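Local coordinates for protein CocE/NonD family hydrolase (Staphylococcus aureus subsp. aureus COL, PDB 3III) that probably hydrolyses ester or amide bonds, as expected of a CocE/NonD-family alpha/beta-hydrolase related to the X-Pro dipeptidyl-peptidases, though its natural substrate is not established, at residues T174-A179 with K187-W192; K259-T264 with S287-L292; V337-Y342 with L502-E507. All blocks are in the same frame, centred on the assembly; numbering follows the deposited sequence.

Contact 1. Residues T174-A179 with K187-W192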
loop_
_atom_site.group_PDB
_atom_site.type_symbol
_atom_site.label_atom_id
_atom_site.label_comp_id
_atom_site.label_asym_id
_atom_site.label_seq_id
_atom_site.Cartn_x
_atom_site.Cartn_y
_atom_site.Cartn_z
ATOM N N THR A 174 -3.364 -6.386 8.059
ATOM C CA THR A 174 -3.706 -7.439 9.025
ATOM C C THR A 174 -3.869 -8.818 8.364
ATOM O O THR A 174 -3.729 -9.831 9.029
ATOM C CB THR A 174 -4.959 -7.106 9.826
ATOM O OG1 THR A 174 -6.061 -6.790 8.949
ATOM C CG2 THR A 174 -4.736 -5.924 10.766
ATOM N N GLN A 175 -4.191 -8.835 7.074
ATOM C CA GLN A 175 -4.264 -10.124 6.320
ATOM C C GLN A 175 -2.886 -10.669 6.053
ATOM O O GLN A 175 -2.670 -11.843 6.238
ATOM C CB GLN A 175 -4.977 -9.949 5.013
ATOM C CG GLN A 175 -6.428 -9.480 5.158
ATOM C CD GLN A 175 -7.083 -9.415 3.780
ATOM O OE1 GLN A 175 -7.153 -10.437 3.091
ATOM N NE2 GLN A 175 -7.573 -8.218 3.384
ATOM N N TRP A 176 -1.932 -9.832 5.631
ATOM C CA TRP A 176 -0.579 -10.356 5.470
ATOM C C TRP A 176 -0.131 -10.959 6.794
ATOM O O TRP A 176 0.448 -12.045 6.844
ATOM C CB TRP A 176 0.407 -9.251 5.064
ATOM C CG TRP A 176 0.195 -8.621 3.698
ATOM C CD1 TRP A 176 0.012 -7.278 3.452
ATOM C CD2 TRP A 176 0.225 -9.265 2.404
ATOM N NE1 TRP A 176 -0.130 -7.065 2.105
ATOM C CE2 TRP A 176 0.055 -8.253 1.434
ATOM C CE3 TRP A 176 0.426 -10.599 1.963
ATOM C CZ2 TRP A 176 0.004 -8.522 0.059
ATOM C CZ3 TRP A 176 0.420 -10.849 0.583
ATOM C CH2 TRP A 176 0.206 -9.818 -0.350
ATOM N N TRP A 177 -0.342 -10.216 7.856
ATOM C CA TRP A 177 -0.018 -10.715 9.197
ATOM C C TRP A 177 -0.669 -12.082 9.562
ATOM O O TRP A 177 0.043 -13.051 9.857
ATOM C CB TRP A 177 -0.293 -9.639 10.281
ATOM C CG TRP A 177 0.966 -8.839 10.564
ATOM C CD1 TRP A 177 1.214 -7.535 10.239
ATOM C CD2 TRP A 177 2.157 -9.318 11.212
ATOM N NE1 TRP A 177 2.457 -7.185 10.644
ATOM C CE2 TRP A 177 3.071 -8.255 11.233
ATOM C CE3 TRP A 177 2.544 -10.545 11.751
ATOM C CZ2 TRP A 177 4.344 -8.387 11.784
ATOM C CZ3 TRP A 177 3.795 -10.673 12.311
ATOM C CH2 TRP A 177 4.678 -9.610 12.335
ATOM N N VAL A 178 -1.995 -12.154 9.558
ATOM C CA VAL A 178 -2.644 -13.411 10.036
ATOM C C VAL A 178 -2.313 -14.589 9.101
ATOM O O VAL A 178 -2.108 -15.721 9.541
ATOM C CB VAL A 178 -4.164 -13.221 10.265
ATOM C CG1 VAL A 178 -4.962 -13.178 8.935
ATOM C CG2 VAL A 178 -4.699 -14.274 11.203
ATOM N N ALA A 179 -2.194 -14.319 7.808
ATOM C CA ALA A 179 -1.874 -15.378 6.841
ATOM C C ALA A 179 -0.480 -15.975 7.097
ATOM O O ALA A 179 -0.246 -17.172 6.809
ATOM C CB ALA A 179 -2.000 -14.897 5.378
ATOM N N LYS A 187 -8.998 -19.910 3.863
ATOM C CA LYS A 187 -8.940 -20.590 2.570
ATOM C C LYS A 187 -8.609 -19.655 1.396
ATOM O O LYS A 187 -8.340 -20.142 0.298
ATOM C CB LYS A 187 -10.271 -21.297 2.257
ATOM C CG LYS A 187 -10.699 -22.338 3.306
ATOM C CD LYS A 187 -9.668 -23.442 3.473
ATOM C CE LYS A 187 -10.115 -24.545 4.470
ATOM N NZ LYS A 187 -11.014 -25.498 3.727
ATOM N N ALA A 188 -8.615 -18.335 1.620
ATOM C CA ALA A 188 -8.342 -17.342 0.561
ATOM C C ALA A 188 -8.149 -15.965 1.203
ATOM O O ALA A 188 -8.709 -15.705 2.287
ATOM C CB ALA A 188 -9.508 -17.304 -0.447
HETATM N N MSE A 189 -7.420 -15.075 0.534
HETATM C CA MSE A 189 -7.176 -13.740 1.063
HETATM C C MSE A 189 -7.087 -12.725 -0.056
HETATM O O MSE A 189 -6.551 -13.024 -1.151
HETATM C CB MSE A 189 -5.871 -13.704 1.881
HETATM C CG MSE A 189 -4.682 -14.135 1.083
HETATM SE SE MSE A 189 -3.035 -14.371 2.178
HETATM C CE MSE A 189 -2.882 -12.430 2.777
ATOM N N ILE A 190 -7.609 -11.528 0.223
ATOM C CA ILE A 190 -7.611 -10.411 -0.716
ATOM C C ILE A 190 -7.039 -9.171 0.030
ATOM O O ILE A 190 -7.802 -8.310 0.534
ATOM C CB ILE A 190 -9.004 -10.119 -1.269
ATOM C CG1 ILE A 190 -9.650 -11.386 -1.864
ATOM C CG2 ILE A 190 -8.953 -9.008 -2.352
ATOM C CD1 ILE A 190 -11.083 -11.147 -2.332
ATOM N N PRO A 191 -5.696 -9.121 0.173
ATOM C CA PRO A 191 -5.088 -7.923 0.744
ATOM C C PRO A 191 -5.084 -6.835 -0.332
ATOM O O PRO A 191 -4.223 -6.821 -1.236
ATOM C CB PRO A 191 -3.678 -8.379 1.084
ATOM C CG PRO A 191 -3.414 -9.511 0.113
ATOM C CD PRO A 191 -4.705 -10.218 0.016
ATOM N N TRP A 192 -6.086 -5.966 -0.283
ATOM C CA TRP A 192 -6.283 -4.983 -1.303
ATOM C C TRP A 192 -5.565 -3.691 -0.887
ATOM O O TRP A 192 -6.159 -2.803 -0.277
ATOM C CB TRP A 192 -7.787 -4.743 -1.546
ATOM C CG TRP A 192 -8.028 -4.068 -2.862
ATOM C CD1 TRP A 192 -7.871 -2.744 -3.152
ATOM C CD2 TRP A 192 -8.482 -4.681 -4.088
ATOM N NE1 TRP A 192 -8.238 -2.496 -4.452
ATOM C CE2 TRP A 192 -8.583 -3.659 -5.058
ATOM C CE3 TRP A 192 -8.804 -5.976 -4.450
ATOM C CZ2 TRP A 192 -8.977 -3.900 -6.386
ATOM C CZ3 TRP A 192 -9.188 -6.232 -5.752
ATOM C CH2 TRP A 192 -9.255 -5.202 -6.728
#
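Gln175 supplies the polar part of this helix-on-strand contact, meeting Ile190 with both ends of its amide. NE2 donates to Ile190 O at 2.9 Å, from 57° above the carbonyl plane. OE1 accepts a weak bond from Ile190 N at 3.1 Å, bent to 131° at the hydrogen. Each amide atom has a second partner, Thr165 OG1 for OE1 and Leu171 O for NE2, fixing the flip of the buried amide.

Two apolar contacts flank it. Pro191 lies over one face of the Trp176 indole in a CH-pi contact, its CG 3.8 Å from the centroid of the six-membered ring, while NE1 is tied to Gly194 O. Selenomethionine Met189 has its chain bent at chi3 (-63°), which turns CE back to 3.5 Å from Gln175 O; its SE rests on Ala179 CB at 3.4 Å.

The helix runs roughly antiparallel to the strand in the beta-alpha-beta crossover of strand 162-168, helix 170-179 and strand 186-192, and the sharp turn leading into it is probably the nucleophile elbow of the alpha/beta-hydrolase fold. Strand 262-267 adjoins the same surface through Leu262 and Thr264; Ala188 and Ile190 turn to helix 306-319 across the sheet.

Contact 2. Residues K259-T264 with S287-L292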
loop_
_atom_site.group_PDB
_atom_site.type_symbol
_atom_site.label_atom_id
_atom_site.label_comp_id
_atom_site.label_asym_id
_atom_site.label_seq_id
_atom_site.Cartn_x
_atom_site.Cartn_y
_atom_site.Cartn_z
ATOM N N LYS A 259 0.963 -19.400 2.716
ATOM C CA LYS A 259 0.581 -20.417 1.722
ATOM C C LYS A 259 -0.827 -20.289 1.116
ATOM O O LYS A 259 -1.188 -21.023 0.169
ATOM C CB LYS A 259 0.710 -21.801 2.362
ATOM C CG LYS A 259 2.120 -22.084 2.843
ATOM C CD LYS A 259 2.125 -23.363 3.713
ATOM C CE LYS A 259 3.529 -23.973 3.804
ATOM N NZ LYS A 259 3.645 -24.911 4.993
ATOM N N THR A 260 -1.629 -19.409 1.701
ATOM C CA THR A 260 -3.071 -19.257 1.379
ATOM C C THR A 260 -3.276 -18.719 -0.048
ATOM O O THR A 260 -2.574 -17.831 -0.474
ATOM C CB THR A 260 -3.714 -18.265 2.407
ATOM O OG1 THR A 260 -3.528 -18.770 3.746
ATOM C CG2 THR A 260 -5.195 -18.012 2.154
ATOM N N PRO A 261 -4.251 -19.275 -0.795
ATOM C CA PRO A 261 -4.588 -18.688 -2.076
ATOM C C PRO A 261 -4.835 -17.178 -1.969
ATOM O O PRO A 261 -5.531 -16.702 -1.047
ATOM C CB PRO A 261 -5.883 -19.397 -2.458
ATOM C CG PRO A 261 -5.771 -20.766 -1.840
ATOM C CD PRO A 261 -5.031 -20.496 -0.517
ATOM N N LEU A 262 -4.284 -16.452 -2.910
ATOM C CA LEU A 262 -4.004 -15.025 -2.758
ATOM C C LEU A 262 -4.352 -14.199 -4.000
ATOM O O LEU A 262 -3.942 -14.525 -5.093
ATOM C CB LEU A 262 -2.479 -14.882 -2.464
ATOM C CG LEU A 262 -1.867 -13.496 -2.576
ATOM C CD1 LEU A 262 -2.505 -12.591 -1.497
ATOM C CD2 LEU A 262 -0.352 -13.529 -2.329
ATOM N N LEU A 263 -5.165 -13.169 -3.795
ATOM C CA LEU A 263 -5.441 -12.112 -4.743
ATOM C C LEU A 263 -4.959 -10.786 -4.130
ATOM O O LEU A 263 -5.553 -10.273 -3.202
ATOM C CB LEU A 263 -6.947 -12.090 -5.098
ATOM C CG LEU A 263 -7.393 -10.919 -5.974
ATOM C CD1 LEU A 263 -6.704 -10.879 -7.365
ATOM C CD2 LEU A 263 -8.936 -10.879 -6.185
ATOM N N THR A 264 -3.849 -10.248 -4.643
ATOM C CA THR A 264 -3.283 -9.008 -4.194
ATOM C C THR A 264 -3.672 -7.875 -5.080
ATOM O O THR A 264 -3.652 -8.020 -6.329
ATOM C CB THR A 264 -1.745 -9.106 -4.225
ATOM O OG1 THR A 264 -1.355 -10.241 -3.434
ATOM C CG2 THR A 264 -1.081 -7.796 -3.687
ATOM N N SER A 287 2.504 -19.072 -1.452
ATOM C CA SER A 287 1.236 -19.541 -2.030
ATOM C C SER A 287 1.361 -20.107 -3.454
ATOM O O SER A 287 1.845 -19.434 -4.330
ATOM C CB SER A 287 0.265 -18.364 -2.042
ATOM O OG SER A 287 0.121 -17.820 -0.733
ATOM N N GLU A 288 0.908 -21.340 -3.682
ATOM C CA GLU A 288 0.981 -21.927 -5.008
ATOM C C GLU A 288 -0.035 -21.285 -5.965
ATOM O O GLU A 288 0.109 -21.378 -7.200
ATOM C CB GLU A 288 0.735 -23.444 -4.896
ATOM C CG GLU A 288 1.940 -24.193 -4.379
ATOM C CD GLU A 288 1.660 -25.675 -4.030
ATOM O OE1 GLU A 288 0.583 -26.225 -4.375
ATOM O OE2 GLU A 288 2.539 -26.287 -3.394
ATOM N N GLU A 289 -1.052 -20.618 -5.408
ATOM C CA GLU A 289 -2.151 -20.063 -6.187
ATOM C C GLU A 289 -2.239 -18.574 -5.800
ATOM O O GLU A 289 -2.775 -18.250 -4.748
ATOM C CB GLU A 289 -3.446 -20.798 -5.830
ATOM C CG GLU A 289 -3.386 -22.314 -6.104
ATOM C CD GLU A 289 -4.682 -23.073 -5.751
ATOM O OE1 GLU A 289 -4.896 -23.494 -4.587
ATOM O OE2 GLU A 289 -5.472 -23.294 -6.644
ATOM N N LYS A 290 -1.641 -17.706 -6.604
ATOM C CA LYS A 290 -1.619 -16.288 -6.306
ATOM C C LYS A 290 -1.740 -15.438 -7.567
ATOM O O LYS A 290 -1.249 -15.822 -8.635
ATOM C CB LYS A 290 -0.383 -15.949 -5.500
ATOM C CG LYS A 290 0.955 -16.272 -6.153
ATOM C CD LYS A 290 2.120 -15.643 -5.328
ATOM C CE LYS A 290 3.461 -15.977 -5.911
ATOM N NZ LYS A 290 4.636 -15.488 -5.040
ATOM N N TRP A 291 -2.418 -14.301 -7.416
ATOM C CA TRP A 291 -2.676 -13.367 -8.504
ATOM C C TRP A 291 -2.437 -11.965 -8.031
ATOM O O TRP A 291 -2.680 -11.639 -6.866
ATOM C CB TRP A 291 -4.140 -13.504 -8.971
ATOM C CG TRP A 291 -4.374 -14.806 -9.687
ATOM C CD1 TRP A 291 -4.324 -15.025 -11.041
ATOM C CD2 TRP A 291 -4.659 -16.079 -9.092
ATOM N NE1 TRP A 291 -4.536 -16.347 -11.308
ATOM C CE2 TRP A 291 -4.730 -17.016 -10.128
ATOM C CE3 TRP A 291 -4.830 -16.519 -7.776
ATOM C CZ2 TRP A 291 -5.015 -18.374 -9.904
ATOM C CZ3 TRP A 291 -5.121 -17.899 -7.563
ATOM C CH2 TRP A 291 -5.194 -18.783 -8.615
ATOM N N LEU A 292 -2.059 -11.103 -8.953
ATOM C CA LEU A 292 -1.823 -9.707 -8.648
ATOM C C LEU A 292 -2.578 -8.827 -9.643
ATOM O O LEU A 292 -2.556 -9.070 -10.875
ATOM C CB LEU A 292 -0.302 -9.425 -8.742
ATOM C CG LEU A 292 0.181 -7.986 -8.680
ATOM C CD1 LEU A 292 -0.126 -7.430 -7.310
ATOM C CD2 LEU A 292 1.738 -7.900 -9.008
HETATM O O HOH W 1 0.313 -22.917 -1.191
HETATM O O HOH W 2 -2.082 -21.068 -2.645
#
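Leu262 overlaps the root of Lys290, CB to CB at 3.8 Å, and its CD2 also reaches the lysine CB. Lys290 CG sits between its backbone N and carbonyl carbon (chi1 59°), and from there the chain runs out extended to bring its ammonium to Phe282 O and Ala285 O. On the same face of the sheet, Thr264 CG2 touches Leu292 CD1 at 3.8 Å. Leu263 and Trp291 share the other face, where Leu263 CD1 packs on Trp291 CB at 4.0 Å and the two side chains cross at about a right angle.

The backbones form a parallel ladder of three bonds, 2.8 to 3.0 Å long: Leu262 N donates to Glu289 O, Trp291 N to Leu262 O, and Thr264 N to Trp291 O. Before the strands begin, other groups take over. Ser287 OG donates to Thr260 O at 2.7 Å from above the carbonyl plane, and two waters on Lys259 O accept from Glu288 N and Glu289 N.

These are the flanking strands of the beta-alpha-beta unit whose helix, 275-284, lies on the Thr264 and Leu292 face through Phe279 and Phe282. Helix 306-319 packs against Leu263 and Trp291, and strands 186-192 and 333-338 continue the sheet.

Contact 3. Residues V337-Y342 with L502-E507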
loop_
_atom_site.group_PDB
_atom_site.type_symbol
_atom_site.label_atom_id
_atom_site.label_comp_id
_atom_site.label_asym_id
_atom_site.label_seq_id
_atom_site.Cartn_x
_atom_site.Cartn_y
_atom_site.Cartn_z
ATOM N N VAL A 337 -0.636 0.072 -17.720
ATOM C CA VAL A 337 0.432 0.917 -18.239
ATOM C C VAL A 337 -0.137 2.349 -18.337
ATOM O O VAL A 337 -0.976 2.648 -19.187
ATOM C CB VAL A 337 0.896 0.458 -19.600
ATOM C CG1 VAL A 337 2.097 1.344 -20.073
ATOM C CG2 VAL A 337 1.380 -1.026 -19.514
ATOM N N ARG A 338 0.277 3.234 -17.440
ATOM C CA ARG A 338 -0.336 4.565 -17.353
ATOM C C ARG A 338 0.215 5.406 -18.513
ATOM O O ARG A 338 1.404 5.410 -18.730
ATOM C CB ARG A 338 0.041 5.251 -16.059
ATOM C CG ARG A 338 -0.425 4.538 -14.833
ATOM C CD ARG A 338 0.100 5.170 -13.552
ATOM N NE ARG A 338 1.555 5.153 -13.578
ATOM C CZ ARG A 338 2.345 5.738 -12.677
ATOM N NH1 ARG A 338 1.848 6.339 -11.586
ATOM N NH2 ARG A 338 3.666 5.661 -12.835
ATOM N N ASP A 339 -0.632 6.166 -19.188
ATOM C CA ASP A 339 -0.183 7.135 -20.185
ATOM C C ASP A 339 -0.364 8.596 -19.668
ATOM O O ASP A 339 0.603 9.396 -19.693
ATOM C CB ASP A 339 -0.982 6.970 -21.467
ATOM C CG ASP A 339 -0.575 8.017 -22.531
ATOM O OD1 ASP A 339 0.580 8.520 -22.487
ATOM O OD2 ASP A 339 -1.414 8.333 -23.366
ATOM N N GLN A 340 -1.586 8.912 -19.222
ATOM C CA GLN A 340 -1.919 10.170 -18.563
ATOM C C GLN A 340 -2.802 9.856 -17.335
ATOM O O GLN A 340 -3.118 8.683 -17.058
ATOM C CB GLN A 340 -2.647 11.155 -19.505
ATOM C CG GLN A 340 -1.905 11.607 -20.746
ATOM C CD GLN A 340 -1.285 13.034 -20.651
ATOM O OE1 GLN A 340 -1.760 13.933 -19.886
ATOM N NE2 GLN A 340 -0.200 13.255 -21.435
ATOM N N PHE A 341 -3.229 10.907 -16.641
ATOM C CA PHE A 341 -4.073 10.798 -15.437
ATOM C C PHE A 341 -5.347 10.085 -15.871
ATOM O O PHE A 341 -6.096 10.587 -16.757
ATOM C CB PHE A 341 -4.366 12.215 -14.857
ATOM C CG PHE A 341 -5.329 12.223 -13.715
ATOM C CD1 PHE A 341 -4.897 12.086 -12.423
ATOM C CD2 PHE A 341 -6.679 12.337 -13.954
ATOM C CE1 PHE A 341 -5.802 12.043 -11.351
ATOM C CE2 PHE A 341 -7.608 12.276 -12.904
ATOM C CZ PHE A 341 -7.161 12.163 -11.589
ATOM N N TYR A 342 -5.637 8.949 -15.236
ATOM C CA TYR A 342 -6.885 8.179 -15.582
ATOM C C TYR A 342 -6.986 7.802 -17.055
ATOM O O TYR A 342 -8.105 7.709 -17.641
ATOM C CB TYR A 342 -8.114 8.945 -15.087
ATOM C CG TYR A 342 -8.490 8.478 -13.688
ATOM C CD1 TYR A 342 -7.615 8.656 -12.610
ATOM C CD2 TYR A 342 -9.690 7.770 -13.465
ATOM C CE1 TYR A 342 -7.927 8.202 -11.323
ATOM C CE2 TYR A 342 -9.995 7.280 -12.169
ATOM C CZ TYR A 342 -9.124 7.566 -11.099
ATOM O OH TYR A 342 -9.419 7.096 -9.806
ATOM N N LEU A 502 3.809 4.362 -19.844
ATOM C CA LEU A 502 4.190 4.491 -21.249
ATOM C C LEU A 502 4.898 5.822 -21.435
ATOM O O LEU A 502 4.385 6.881 -20.954
ATOM C CB LEU A 502 2.935 4.551 -22.135
ATOM C CG LEU A 502 3.045 4.797 -23.634
ATOM C CD1 LEU A 502 3.893 3.681 -24.298
ATOM C CD2 LEU A 502 1.571 4.840 -24.187
ATOM N N PHE A 503 6.033 5.791 -22.140
ATOM C CA PHE A 503 6.667 7.008 -22.632
ATOM C C PHE A 503 6.569 6.908 -24.133
ATOM O O PHE A 503 7.180 6.020 -24.732
ATOM C CB PHE A 503 8.153 7.102 -22.141
ATOM C CG PHE A 503 8.288 7.286 -20.673
ATOM C CD1 PHE A 503 8.518 8.556 -20.129
ATOM C CD2 PHE A 503 8.099 6.228 -19.804
ATOM C CE1 PHE A 503 8.612 8.739 -18.772
ATOM C CE2 PHE A 503 8.177 6.414 -18.421
ATOM C CZ PHE A 503 8.419 7.654 -17.905
ATOM N N LYS A 504 5.734 7.738 -24.756
ATOM C CA LYS A 504 5.583 7.730 -26.206
ATOM C C LYS A 504 6.786 8.348 -26.877
ATOM O O LYS A 504 7.493 9.122 -26.283
ATOM C CB LYS A 504 4.328 8.493 -26.649
ATOM C CG LYS A 504 2.972 7.939 -26.105
ATOM C CD LYS A 504 1.847 8.943 -26.502
ATOM C CE LYS A 504 0.460 8.344 -26.393
ATOM N NZ LYS A 504 -0.562 9.307 -26.977
ATOM N N GLN A 505 7.005 8.014 -28.150
ATOM C CA GLN A 505 8.031 8.643 -28.945
ATOM C C GLN A 505 7.897 10.136 -28.807
ATOM O O GLN A 505 6.793 10.671 -28.998
ATOM C CB GLN A 505 7.828 8.274 -30.448
ATOM C CG GLN A 505 8.768 9.065 -31.370
ATOM C CD GLN A 505 8.514 8.711 -32.824
ATOM O OE1 GLN A 505 7.381 8.336 -33.206
ATOM N NE2 GLN A 505 9.548 8.844 -33.648
ATOM N N GLY A 506 9.004 10.819 -28.491
ATOM C CA GLY A 506 8.966 12.265 -28.297
ATOM C C GLY A 506 8.749 12.723 -26.879
ATOM O O GLY A 506 8.952 13.903 -26.547
ATOM N N GLU A 507 8.314 11.807 -26.012
ATOM C CA GLU A 507 8.134 12.135 -24.604
ATOM C C GLU A 507 9.449 11.936 -23.855
ATOM O O GLU A 507 10.333 11.256 -24.346
ATOM C CB GLU A 507 6.980 11.311 -24.002
ATOM C CG GLU A 507 5.601 11.736 -24.599
ATOM C CD GLU A 507 4.373 11.147 -23.915
ATOM O OE1 GLU A 507 4.342 9.944 -23.565
ATOM O OE2 GLU A 507 3.393 11.921 -23.769
HETATM O O HOH W 3 1.062 11.120 -22.909
#
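Asp339 and Lys504 meet at the polar side of this contact, crossing at about a right angle. The lysine comes in by its last carbon as much as by its charge: CE lies 3.6 Å from Asp339 OD2, whereas NZ stands at 3.8 Å from the same oxygen, a long salt bridge. With CG anti to the backbone N (chi1 178°), the Asp339 carboxylate is carried out toward Lys504 CE. Leu502 CD2 packs loosely by the same carboxylate, and on the apolar side Leu502 CB rests on Val337 CG1 at 3.9 Å. Between these two zones runs the one direct hydrogen bond of the contact, Leu502 N to Arg338 O at 2.9 Å, nearly straight at 168°.

A water completes the polar side. It donates to Asp339 OD1 at 2.7 Å and Glu507 OE2 at 2.6 Å, and accepts from Gln340 NE2, so that it bridges two carboxylates whose closest oxygens, Asp339 OD1 and Glu507 OE1, are 4.2 Å apart. Their likely repulsion would be eased by Lys431, which forms salt bridges with both of these oxygens and also bonds Leu502 O. Lys343 is a further salt-bridge partner of Asp339, at OD2.

Farther out, the turn orders Glu507. Its OE1 accepts from Lys504 N on the anti side of the carboxylate, and its own N donates to Lys504 O, closing a type II beta turn. Gly506, with positive phi (93°), occupies the turn position where a side chain would crowd the preceding carbonyl O. Across the contact, Arg338 is tied to Gly500 O and Thr501 OG1.

Asp339 and Gln340 both face Lys343, a classic beta bulge; this bulge and the type II turn between strands 490-503 and 508-514 are the motifs that meet here, where the large mixed sheet adjoins the beta-rich C-terminal region.

In the fold
The three contacts illustrate how one mixed sheet can organise a two-part enzyme. Contacts 1 and 2, with centres 10 Å apart, adjoin directly because strands 186-192 and 262-267 are neighbours: Met189 N lies 3.0 Å from Pro261 O, and Met189 O 3.0 Å from Leu263 N, both probable hydrogen bonds. Contact 3 reaches the same sheet through strand 333-338, the neighbour of strand 290-295, yet its centre is about 30 Å from that of contact 2. The helix of contact 1 probably follows the nucleophile elbow, and its Gln175 side chain is about 12 Å from a bound palmitic acid, whereas contact 3 belongs to the C-terminal, non-catalytic part of the protein.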